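Local atomic coordinates of probable WRKY transcription factor 52 (Arabidopsis thaliana, PDB entry 4C6S), a protein that acts both as a transcription factor binding W-box DNA and as a plant disease-resistance receptor that recognises pathogen effectors in a complex with RPS4. Residues R29-N34 and D138-H143; A52-A57 and L82-N87; S60-P65 and E72-K77. All coordinates share one frame; numbering follows the deposited sequence.

Contact 1: R29-N34 and D138-H143; sequences RRKGIN and DVYETH
Lys31 lays its aliphatic chain across one face of the Tyr140 ring, the two side chains crossing at about a right angle. CE of Lys31 sits over the ring centre, 3.5 Å from the centroid of the Tyr140 ring and 11° off its normal, a CH-pi contact. CG of Lys31 stands opposite the backbone N across the CA-CB bond, and the chain then bends at chi2 (69°), which returns CE to the ring after CG has passed 3.8 Å from Tyr140 CD1. Beyond CE, Lys31 NZ stays over the same face, 4.5 Å from the Tyr140 centroid, close enough for a cation-pi interaction.

Ile33 works from a different side: its CD1 lies near the ring plane at the edge, 4.1 Å from Tyr140 CB, and also meets Val139 CG1 at 4.4 Å. Between Lys31 and Ile33 the backbone turns in a Schellman motif that ends helix 20-30, with Gly32 at phi 90° and Gly32 N bonded to Arg29 O. Ile33 and Val139 continue inward onto Val8 and Phe144 of this TIR domain.

With neither a hydrogen bond nor a salt bridge between the segments, the turn after helix 20-30 is held to helix 128-143 by van der Waals and hydrophobic contact, supplemented on the solvent-exposed side, where Lys31 lies, by its charge over the aromatic face.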
loop_
_atom_site.group_PDB
_atom_site.type_symbol
_atom_site.label_atom_id
_atom_site.label_comp_id
_atom_site.label_asym_id
_atom_site.label_seq_id
_atom_site.Cartn_x
_atom_site.Cartn_y
_atom_site.Cartn_z
ATOM N N ARG A 29 5.173 9.856 9.083
ATOM C CA ARG A 29 4.708 11.210 9.370
ATOM C C ARG A 29 3.652 11.231 10.481
ATOM O O ARG A 29 3.649 12.125 11.330
ATOM C CB ARG A 29 4.147 11.853 8.098
ATOM C CG ARG A 29 4.027 13.347 8.173
ATOM C CD ARG A 29 3.151 13.860 7.055
ATOM N NE ARG A 29 1.819 13.261 7.095
ATOM C CZ ARG A 29 0.871 13.590 7.969
ATOM N NH1 ARG A 29 1.097 14.511 8.898
ATOM N NH2 ARG A 29 -0.308 12.989 7.922
ATOM N N ARG A 30 2.751 10.252 10.468
ATOM C CA ARG A 30 1.719 10.161 11.494
ATOM C C ARG A 30 2.326 9.957 12.867
ATOM O O ARG A 30 1.731 10.322 13.877
ATOM C CB ARG A 30 0.751 9.009 11.208
ATOM C CG ARG A 30 -0.265 9.275 10.114
ATOM C CD ARG A 30 -1.416 8.274 10.209
ATOM N NE ARG A 30 -0.930 6.898 10.309
ATOM C CZ ARG A 30 -0.750 6.093 9.266
ATOM N NH1 ARG A 30 -1.021 6.528 8.043
ATOM N NH2 ARG A 30 -0.303 4.855 9.442
ATOM N N LYS A 31 3.515 9.373 12.889
ATOM C CA LYS A 31 4.192 9.044 14.132
ATOM C C LYS A 31 5.011 10.239 14.586
ATOM O O LYS A 31 5.609 10.223 15.664
ATOM C CB LYS A 31 5.114 7.841 13.898
ATOM C CG LYS A 31 5.599 7.168 15.168
ATOM C CD LYS A 31 4.451 6.455 15.866
ATOM C CE LYS A 31 4.937 5.680 17.077
ATOM N NZ LYS A 31 3.875 4.779 17.630
ATOM N N GLY A 32 5.037 11.283 13.763
ATOM C CA GLY A 32 5.759 12.492 14.109
ATOM C C GLY A 32 7.192 12.440 13.626
ATOM O O GLY A 32 8.048 13.195 14.098
ATOM N N ILE A 33 7.450 11.568 12.662
ATOM C CA ILE A 33 8.800 11.382 12.161
ATOM C C ILE A 33 8.933 11.962 10.758
ATOM O O ILE A 33 8.402 11.412 9.795
ATOM C CB ILE A 33 9.192 9.894 12.167
ATOM C CG1 ILE A 33 9.192 9.344 13.597
ATOM C CG2 ILE A 33 10.546 9.689 11.534
ATOM C CD1 ILE A 33 9.326 7.825 13.649
ATOM N N ASN A 34 9.645 13.081 10.653
ATOM C CA ASN A 34 9.852 13.727 9.365
ATOM C C ASN A 34 10.590 12.786 8.431
ATOM O O ASN A 34 11.476 12.035 8.865
ATOM C CB ASN A 34 10.662 14.999 9.540
ATOM C CG ASN A 34 9.990 15.982 10.461
ATOM O OD1 ASN A 34 8.765 16.098 10.470
ATOM N ND2 ASN A 34 10.786 16.698 11.246
ATOM N N ASP A 138 10.109 -0.079 14.671
ATOM C CA ASP A 138 11.555 -0.252 14.759
ATOM C C ASP A 138 12.255 1.104 14.691
ATOM O O ASP A 138 13.078 1.423 15.559
ATOM C CB ASP A 138 12.011 -1.172 13.611
ATOM C CG ASP A 138 13.516 -1.429 13.600
ATOM O OD1 ASP A 138 14.222 -1.073 14.567
ATOM O OD2 ASP A 138 13.999 -2.017 12.605
ATOM N N VAL A 139 11.933 1.903 13.675
ATOM C CA VAL A 139 12.576 3.215 13.519
ATOM C C VAL A 139 12.260 4.114 14.708
ATOM O O VAL A 139 13.147 4.766 15.271
ATOM C CB VAL A 139 12.163 3.888 12.192
ATOM C CG1 VAL A 139 12.654 5.346 12.142
ATOM C CG2 VAL A 139 12.717 3.077 11.013
ATOM N N TYR A 140 10.996 4.115 15.108
ATOM C CA TYR A 140 10.554 4.963 16.219
ATOM C C TYR A 140 11.245 4.645 17.529
ATOM O O TYR A 140 11.807 5.526 18.169
ATOM C CB TYR A 140 9.043 4.812 16.404
ATOM C CG TYR A 140 8.489 5.554 17.602
ATOM C CD1 TYR A 140 8.498 6.937 17.645
ATOM C CD2 TYR A 140 7.945 4.865 18.677
ATOM C CE1 TYR A 140 7.984 7.619 18.737
ATOM C CE2 TYR A 140 7.425 5.537 19.771
ATOM C CZ TYR A 140 7.452 6.918 19.790
ATOM O OH TYR A 140 6.939 7.603 20.863
ATOM N N GLU A 141 11.195 3.379 17.936
ATOM C CA GLU A 141 11.697 3.007 19.247
ATOM C C GLU A 141 13.216 3.043 19.285
ATOM O O GLU A 141 13.809 3.277 20.326
ATOM C CB GLU A 141 11.149 1.642 19.665
ATOM C CG GLU A 141 9.646 1.689 19.910
ATOM C CD GLU A 141 9.118 0.483 20.649
ATOM O OE1 GLU A 141 9.906 -0.203 21.333
ATOM O OE2 GLU A 141 7.900 0.225 20.548
ATOM N N THR A 142 13.845 2.829 18.135
ATOM C CA THR A 142 15.298 2.813 18.096
ATOM C C THR A 142 15.890 4.225 18.087
ATOM O O THR A 142 16.961 4.448 18.635
ATOM C CB THR A 142 15.815 2.007 16.883
ATOM O OG1 THR A 142 15.182 0.720 16.868
ATOM C CG2 THR A 142 17.315 1.817 16.962
ATOM N N HIS A 143 15.192 5.184 17.485
ATOM C CA HIS A 143 15.826 6.474 17.186
ATOM C C HIS A 143 15.053 7.728 17.570
ATOM O O HIS A 143 15.628 8.822 17.609
ATOM C CB HIS A 143 16.171 6.537 15.693
ATOM C CG HIS A 143 17.085 5.441 15.252
ATOM N ND1 HIS A 143 18.402 5.377 15.642
ATOM C CD2 HIS A 143 16.863 4.350 14.476
ATOM C CE1 HIS A 143 18.962 4.296 15.120
ATOM N NE2 HIS A 143 18.048 3.662 14.404
#

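Contact 2: A52-A57 and L82-N87; sequences AKIEKA and LECQRN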
loop_
_atom_site.group_PDB
_atom_site.type_symbol
_atom_site.label_atom_id
_atom_site.label_comp_id
_atom_site.label_asym_id
_atom_site.label_seq_id
_atom_site.Cartn_x
_atom_site.Cartn_y
_atom_site.Cartn_z
ATOM N N ALA A 52 22.345 14.960 -0.402
ATOM C CA ALA A 52 22.274 15.623 0.897
ATOM C C ALA A 52 21.141 15.071 1.768
ATOM O O ALA A 52 21.303 14.943 2.984
ATOM C CB ALA A 52 22.120 17.127 0.714
ATOM N N LYS A 53 20.001 14.758 1.148
ATOM C CA LYS A 53 18.854 14.191 1.858
ATOM C C LYS A 53 19.266 12.906 2.566
ATOM O O LYS A 53 18.895 12.668 3.717
ATOM C CB LYS A 53 17.723 13.852 0.880
ATOM C CG LYS A 53 16.988 15.023 0.230
ATOM C CD LYS A 53 16.313 14.513 -1.047
ATOM C CE LYS A 53 14.895 15.023 -1.226
ATOM N NZ LYS A 53 14.100 14.079 -2.084
ATOM N N ILE A 54 20.026 12.076 1.860
ATOM C CA ILE A 54 20.442 10.784 2.386
ATOM C C ILE A 54 21.527 10.988 3.433
ATOM O O ILE A 54 21.443 10.458 4.539
ATOM C CB ILE A 54 20.976 9.853 1.273
ATOM C CG1 ILE A 54 19.993 9.794 0.101
ATOM C CG2 ILE A 54 21.230 8.452 1.815
ATOM C CD1 ILE A 54 20.401 8.827 -1.000
ATOM N N GLU A 55 22.537 11.778 3.087
ATOM C CA GLU A 55 23.647 12.027 3.995
ATOM C C GLU A 55 23.218 12.632 5.335
ATOM O O GLU A 55 23.752 12.268 6.383
ATOM C CB GLU A 55 24.686 12.922 3.311
ATOM C CG GLU A 55 25.435 12.201 2.198
ATOM C CD GLU A 55 26.268 13.132 1.348
ATOM O OE1 GLU A 55 25.860 14.296 1.162
ATOM O OE2 GLU A 55 27.327 12.690 0.860
ATOM N N LYS A 56 22.251 13.544 5.302
ATOM C CA LYS A 56 21.839 14.241 6.515
ATOM C C LYS A 56 20.786 13.473 7.315
ATOM O O LYS A 56 20.455 13.860 8.434
ATOM C CB LYS A 56 21.314 15.639 6.189
ATOM C CG LYS A 56 22.354 16.598 5.642
ATOM C CD LYS A 56 21.804 18.016 5.645
ATOM C CE LYS A 56 22.820 19.016 5.122
ATOM N NZ LYS A 56 22.217 20.371 4.995
ATOM N N ALA A 57 20.261 12.393 6.747
ATOM C CA ALA A 57 19.238 11.599 7.441
ATOM C C ALA A 57 19.806 10.883 8.669
ATOM O O ALA A 57 20.915 10.341 8.628
ATOM C CB ALA A 57 18.588 10.592 6.485
ATOM N N LEU A 82 23.977 3.560 0.219
ATOM C CA LEU A 82 24.683 3.146 1.427
ATOM C C LEU A 82 25.977 3.936 1.623
ATOM O O LEU A 82 26.394 4.187 2.757
ATOM C CB LEU A 82 24.985 1.645 1.398
ATOM C CG LEU A 82 25.645 1.101 2.667
ATOM C CD1 LEU A 82 24.726 1.311 3.856
ATOM C CD2 LEU A 82 26.030 -0.360 2.528
ATOM N N GLU A 83 26.605 4.342 0.521
ATOM C CA GLU A 83 27.859 5.069 0.611
ATOM C C GLU A 83 27.634 6.418 1.269
ATOM O O GLU A 83 28.557 6.993 1.843
ATOM C CB GLU A 83 28.521 5.198 -0.761
ATOM C CG GLU A 83 29.150 3.886 -1.225
ATOM C CD GLU A 83 29.849 3.994 -2.566
ATOM O OE1 GLU A 83 29.660 5.020 -3.256
ATOM O OE2 GLU A 83 30.587 3.048 -2.927
ATOM N N CYS A 84 26.394 6.899 1.225
ATOM C CA CYS A 84 26.049 8.149 1.899
ATOM C C CYS A 84 26.078 8.020 3.420
ATOM O O CYS A 84 26.077 9.029 4.128
ATOM C CB CYS A 84 24.666 8.634 1.472
ATOM S SG CYS A 84 24.550 9.266 -0.206
ATOM N N GLN A 85 26.091 6.786 3.924
ATOM C CA GLN A 85 26.088 6.575 5.366
ATOM C C GLN A 85 27.355 7.080 6.042
ATOM O O GLN A 85 27.299 7.605 7.150
ATOM C CB GLN A 85 25.892 5.105 5.732
ATOM C CG GLN A 85 25.732 4.909 7.242
ATOM C CD GLN A 85 26.017 3.496 7.708
ATOM O OE1 GLN A 85 26.579 2.685 6.973
ATOM N NE2 GLN A 85 25.634 3.197 8.945
ATOM N N ARG A 86 28.501 6.920 5.394
ATOM C CA ARG A 86 29.745 7.294 6.060
ATOM C C ARG A 86 29.948 8.805 6.213
ATOM O O ARG A 86 30.813 9.234 6.972
ATOM C CB ARG A 86 30.967 6.605 5.443
ATOM C CG ARG A 86 30.911 6.364 3.950
ATOM C CD ARG A 86 32.333 6.317 3.423
ATOM N NE ARG A 86 33.112 7.414 3.995
ATOM C CZ ARG A 86 34.392 7.654 3.734
ATOM N NH1 ARG A 86 35.064 6.875 2.900
ATOM N NH2 ARG A 86 35.001 8.679 4.310
ATOM N N ASN A 87 29.134 9.604 5.525
ATOM C CA ASN A 87 29.084 11.049 5.781
ATOM C C ASN A 87 28.330 11.345 7.085
ATOM O O ASN A 87 28.088 12.503 7.439
ATOM C CB ASN A 87 28.447 11.786 4.592
ATOM C CG ASN A 87 28.491 13.307 4.734
ATOM O OD1 ASN A 87 27.631 14.015 4.207
ATOM N ND2 ASN A 87 29.486 13.809 5.458
#
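Ile54 and Glu55, on helix 51-56 of the TIR domain, pack against Cys84 and Asn87 in the turn that follows helix 74-82. The fold is the flavodoxin-like parallel sheet flanked by helices, and this contact joins two neighbouring helical elements on one side of it. The two backbones come close, with the Glu55 and Cys84 CA atoms 5.0 Å apart.

Along the first segment, Ile54 comes first, buried and directed at the partner. Its CG2, rather than the longer CG1 branch, meets Cys84 CB at 3.5 Å, tighter than usual for two carbons. The same residue also reaches Cys9 on strand 8-12 and Val81 on helix 74-82, so it fills the junction between helices and sheet.

Glu55 runs along the outer side. Its CG lies 3.7 Å from Cys84 CB, and Cys84 SG packs on the same Glu55 CG at 3.9 Å. Beyond CG the chain is extended (chi2 169°), carrying the carboxylate past the amide of Asn87, the two planes 68° apart. Asn87 OD1 lies 3.3 Å from Glu55 CB and faces the carboxylate, 3.5 Å from Glu55 OE1 and 3.6 Å from Glu55 OE2. Two acceptors would thus meet unfavourably as modelled; since Asn87 is poorly ordered, the assignment of its amide O and N is doubtful and no hydrogen bond is claimed. A polar link is seen just beyond the segment, where the side-chain ND2 of Asn88 donates to Glu55 O.

Further along, Ala57 N bonds to Ile54 O at 3.2 Å, and Gln91 NE2 donates to both Ile54 O and Ala57 O.

Contact 3: S60-P65 and E72-K77; sequences SVMVLP and EVWLDK
Val73 O and Trp74 O both accept from one backbone nitrogen, Lys77 N, at 2.9 Å from Val73 O and 3.2 Å from Trp74 O. This shared donor ties down the first turn of helix 74-82, which is of the wider pi type at 74-77; Trp74 and Val73, just before it, supply the side chains that meet strand 60-65.

Trp74 has its CG directed away from its own backbone N (chi1 -178°), and this carries the indole from the helix to the strand. The far corner of the six-membered ring does the touching. Met62 CE approaches the CZ3 atom of Trp74 to 3.4 Å, and the bend at chi3 of Met62 (53°) turns that methyl toward the indole. The sulfur of Met62 stands 5.2 Å from the centroid of the six-membered ring of Trp74, 64° off the normal: a Met-aromatic contact of oblique geometry. Leu64 adds a longer one, CD2 to Trp74 CZ3 at 4.2 Å.

Strand 59-65, helix 74-82 and strand 92-98 form a beta-alpha-beta unit of the TIR domain, and these side chains fill the space between the sheet and the start of its crossover helix. Along the strand, Met62 and Leu64 alternate with Val61 and Val63. The former pair also packs on Phe78, while Leu64 reaches Trp107 and Leu111 of helix 104-113.

Pro65, at the strand's end, borders a bound sulfate, probably from the crystallisation liquor. Across the contact, CG of the Pro65 ring meets the Val73 CG1 methyl at 3.6 Å.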
loop_
_atom_site.group_PDB
_atom_site.type_symbol
_atom_site.label_atom_id
_atom_site.label_comp_id
_atom_site.label_asym_id
_atom_site.label_seq_id
_atom_site.Cartn_x
_atom_site.Cartn_y
_atom_site.Cartn_z
ATOM N N SER A 60 18.437 5.807 7.506
ATOM C CA SER A 60 18.274 5.522 6.090
ATOM C C SER A 60 17.518 4.211 5.950
ATOM O O SER A 60 18.012 3.156 6.352
ATOM C CB SER A 60 19.653 5.434 5.425
ATOM O OG SER A 60 19.553 5.116 4.051
ATOM N N VAL A 61 16.301 4.275 5.416
ATOM C CA VAL A 61 15.507 3.065 5.202
ATOM C C VAL A 61 15.570 2.712 3.723
ATOM O O VAL A 61 15.011 3.434 2.891
ATOM C CB VAL A 61 14.048 3.283 5.580
ATOM C CG1 VAL A 61 13.223 2.022 5.260
ATOM C CG2 VAL A 61 13.923 3.651 7.046
ATOM N N MET A 62 16.256 1.619 3.389
ATOM C CA MET A 62 16.379 1.193 2.000
ATOM C C MET A 62 15.297 0.174 1.705
ATOM O O MET A 62 15.302 -0.915 2.278
ATOM C CB MET A 62 17.750 0.565 1.754
ATOM C CG MET A 62 18.887 1.564 1.971
ATOM S SD MET A 62 20.541 0.925 1.623
ATOM C CE MET A 62 20.308 0.298 0.001
ATOM N N VAL A 63 14.345 0.540 0.852
ATOM C CA VAL A 63 13.304 -0.397 0.446
ATOM C C VAL A 63 13.760 -1.043 -0.835
ATOM O O VAL A 63 13.917 -0.380 -1.868
ATOM C CB VAL A 63 11.966 0.301 0.230
ATOM C CG1 VAL A 63 10.948 -0.703 -0.300
ATOM C CG2 VAL A 63 11.494 0.913 1.542
ATOM N N LEU A 64 14.020 -2.343 -0.762
ATOM C CA LEU A 64 14.729 -3.038 -1.824
ATOM C C LEU A 64 13.751 -3.839 -2.652
ATOM O O LEU A 64 12.748 -4.330 -2.120
ATOM C CB LEU A 64 15.784 -3.967 -1.218
ATOM C CG LEU A 64 16.855 -3.200 -0.435
ATOM C CD1 LEU A 64 17.560 -4.097 0.568
ATOM C CD2 LEU A 64 17.864 -2.572 -1.389
ATOM N N PRO A 65 14.019 -3.950 -3.966
ATOM C CA PRO A 65 13.158 -4.743 -4.856
ATOM C C PRO A 65 13.461 -6.225 -4.682
ATOM O O PRO A 65 14.254 -6.814 -5.420
ATOM C CB PRO A 65 13.556 -4.258 -6.250
ATOM C CG PRO A 65 14.996 -3.839 -6.105
ATOM C CD PRO A 65 15.133 -3.302 -4.695
ATOM N N GLU A 72 21.901 -7.747 -9.837
ATOM C CA GLU A 72 21.565 -6.791 -10.892
ATOM C C GLU A 72 21.007 -5.496 -10.319
ATOM O O GLU A 72 20.678 -4.570 -11.062
ATOM C CB GLU A 72 20.518 -7.372 -11.836
ATOM C CG GLU A 72 20.878 -8.685 -12.474
ATOM C CD GLU A 72 19.830 -9.114 -13.471
ATOM O OE1 GLU A 72 18.808 -9.698 -13.047
ATOM O OE2 GLU A 72 20.022 -8.851 -14.677
ATOM N N VAL A 73 20.886 -5.443 -8.999
ATOM C CA VAL A 73 20.251 -4.310 -8.334
ATOM C C VAL A 73 21.211 -3.521 -7.449
ATOM O O VAL A 73 21.243 -2.290 -7.505
ATOM C CB VAL A 73 19.058 -4.778 -7.471
ATOM C CG1 VAL A 73 18.544 -3.644 -6.599
ATOM C CG2 VAL A 73 17.951 -5.322 -8.364
ATOM N N TRP A 74 21.985 -4.218 -6.622
ATOM C CA TRP A 74 22.716 -3.523 -5.562
ATOM C C TRP A 74 23.725 -2.500 -6.081
ATOM O O TRP A 74 23.558 -1.297 -5.875
ATOM C CB TRP A 74 23.429 -4.486 -4.597
ATOM C CG TRP A 74 24.110 -3.677 -3.529
ATOM C CD1 TRP A 74 25.406 -3.210 -3.533
ATOM C CD2 TRP A 74 23.505 -3.157 -2.342
ATOM N NE1 TRP A 74 25.639 -2.457 -2.403
ATOM C CE2 TRP A 74 24.488 -2.406 -1.658
ATOM C CE3 TRP A 74 22.230 -3.268 -1.784
ATOM C CZ2 TRP A 74 24.228 -1.773 -0.439
ATOM C CZ3 TRP A 74 21.979 -2.648 -0.578
ATOM C CH2 TRP A 74 22.971 -1.906 0.080
ATOM N N LEU A 75 24.782 -2.980 -6.730
ATOM C CA LEU A 75 25.840 -2.085 -7.204
ATOM C C LEU A 75 25.270 -1.019 -8.132
ATOM O O LEU A 75 25.710 0.137 -8.131
ATOM C CB LEU A 75 26.922 -2.878 -7.938
ATOM C CG LEU A 75 27.818 -3.792 -7.100
ATOM C CD1 LEU A 75 28.754 -4.582 -7.997
ATOM C CD2 LEU A 75 28.613 -2.979 -6.109
ATOM N N ASP A 76 24.276 -1.419 -8.918
ATOM C CA ASP A 76 23.700 -0.548 -9.928
ATOM C C ASP A 76 22.888 0.601 -9.324
ATOM O O ASP A 76 22.931 1.727 -9.826
ATOM C CB ASP A 76 22.818 -1.366 -10.869
ATOM C CG ASP A 76 22.274 -0.545 -12.013
ATOM O OD1 ASP A 76 23.011 0.325 -12.529
ATOM O OD2 ASP A 76 21.105 -0.768 -12.394
ATOM N N LYS A 77 22.159 0.321 -8.244
ATOM C CA LYS A 77 21.158 1.266 -7.754
ATOM C C LYS A 77 21.276 1.648 -6.286
ATOM O O LYS A 77 20.915 2.759 -5.913
ATOM C CB LYS A 77 19.750 0.706 -7.980
ATOM C CG LYS A 77 19.309 0.637 -9.424
ATOM C CD LYS A 77 17.850 0.224 -9.523
ATOM C CE LYS A 77 17.437 -0.027 -10.969
ATOM N NZ LYS A 77 15.960 -0.258 -11.074
#

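How the contacts relate
From the N terminus, contact 1 opens at 29-34 and closes only at 138-143, joining the turn after helix 20-30 to helix 128-143. That loop encloses every strand of the sheet but 8-12, and both other contacts. Within it, contact 2 (52-57 with 82-87) joins helix 51-56 to the loop after helix 74-82. Nested inside that in turn, contact 3 (60-65 with 72-77) joins strand 59-65 to the start of helix 74-82, so none of the three cross. Contacts 2 and 3 touch through Leu82 CD2 and Trp74 CZ2, 3.7 Å apart. Contact 1 lies across the chain's centre from contact 3, yet Val139 CG2 meets Val61 CG2 of the central strand at 4.2 Å.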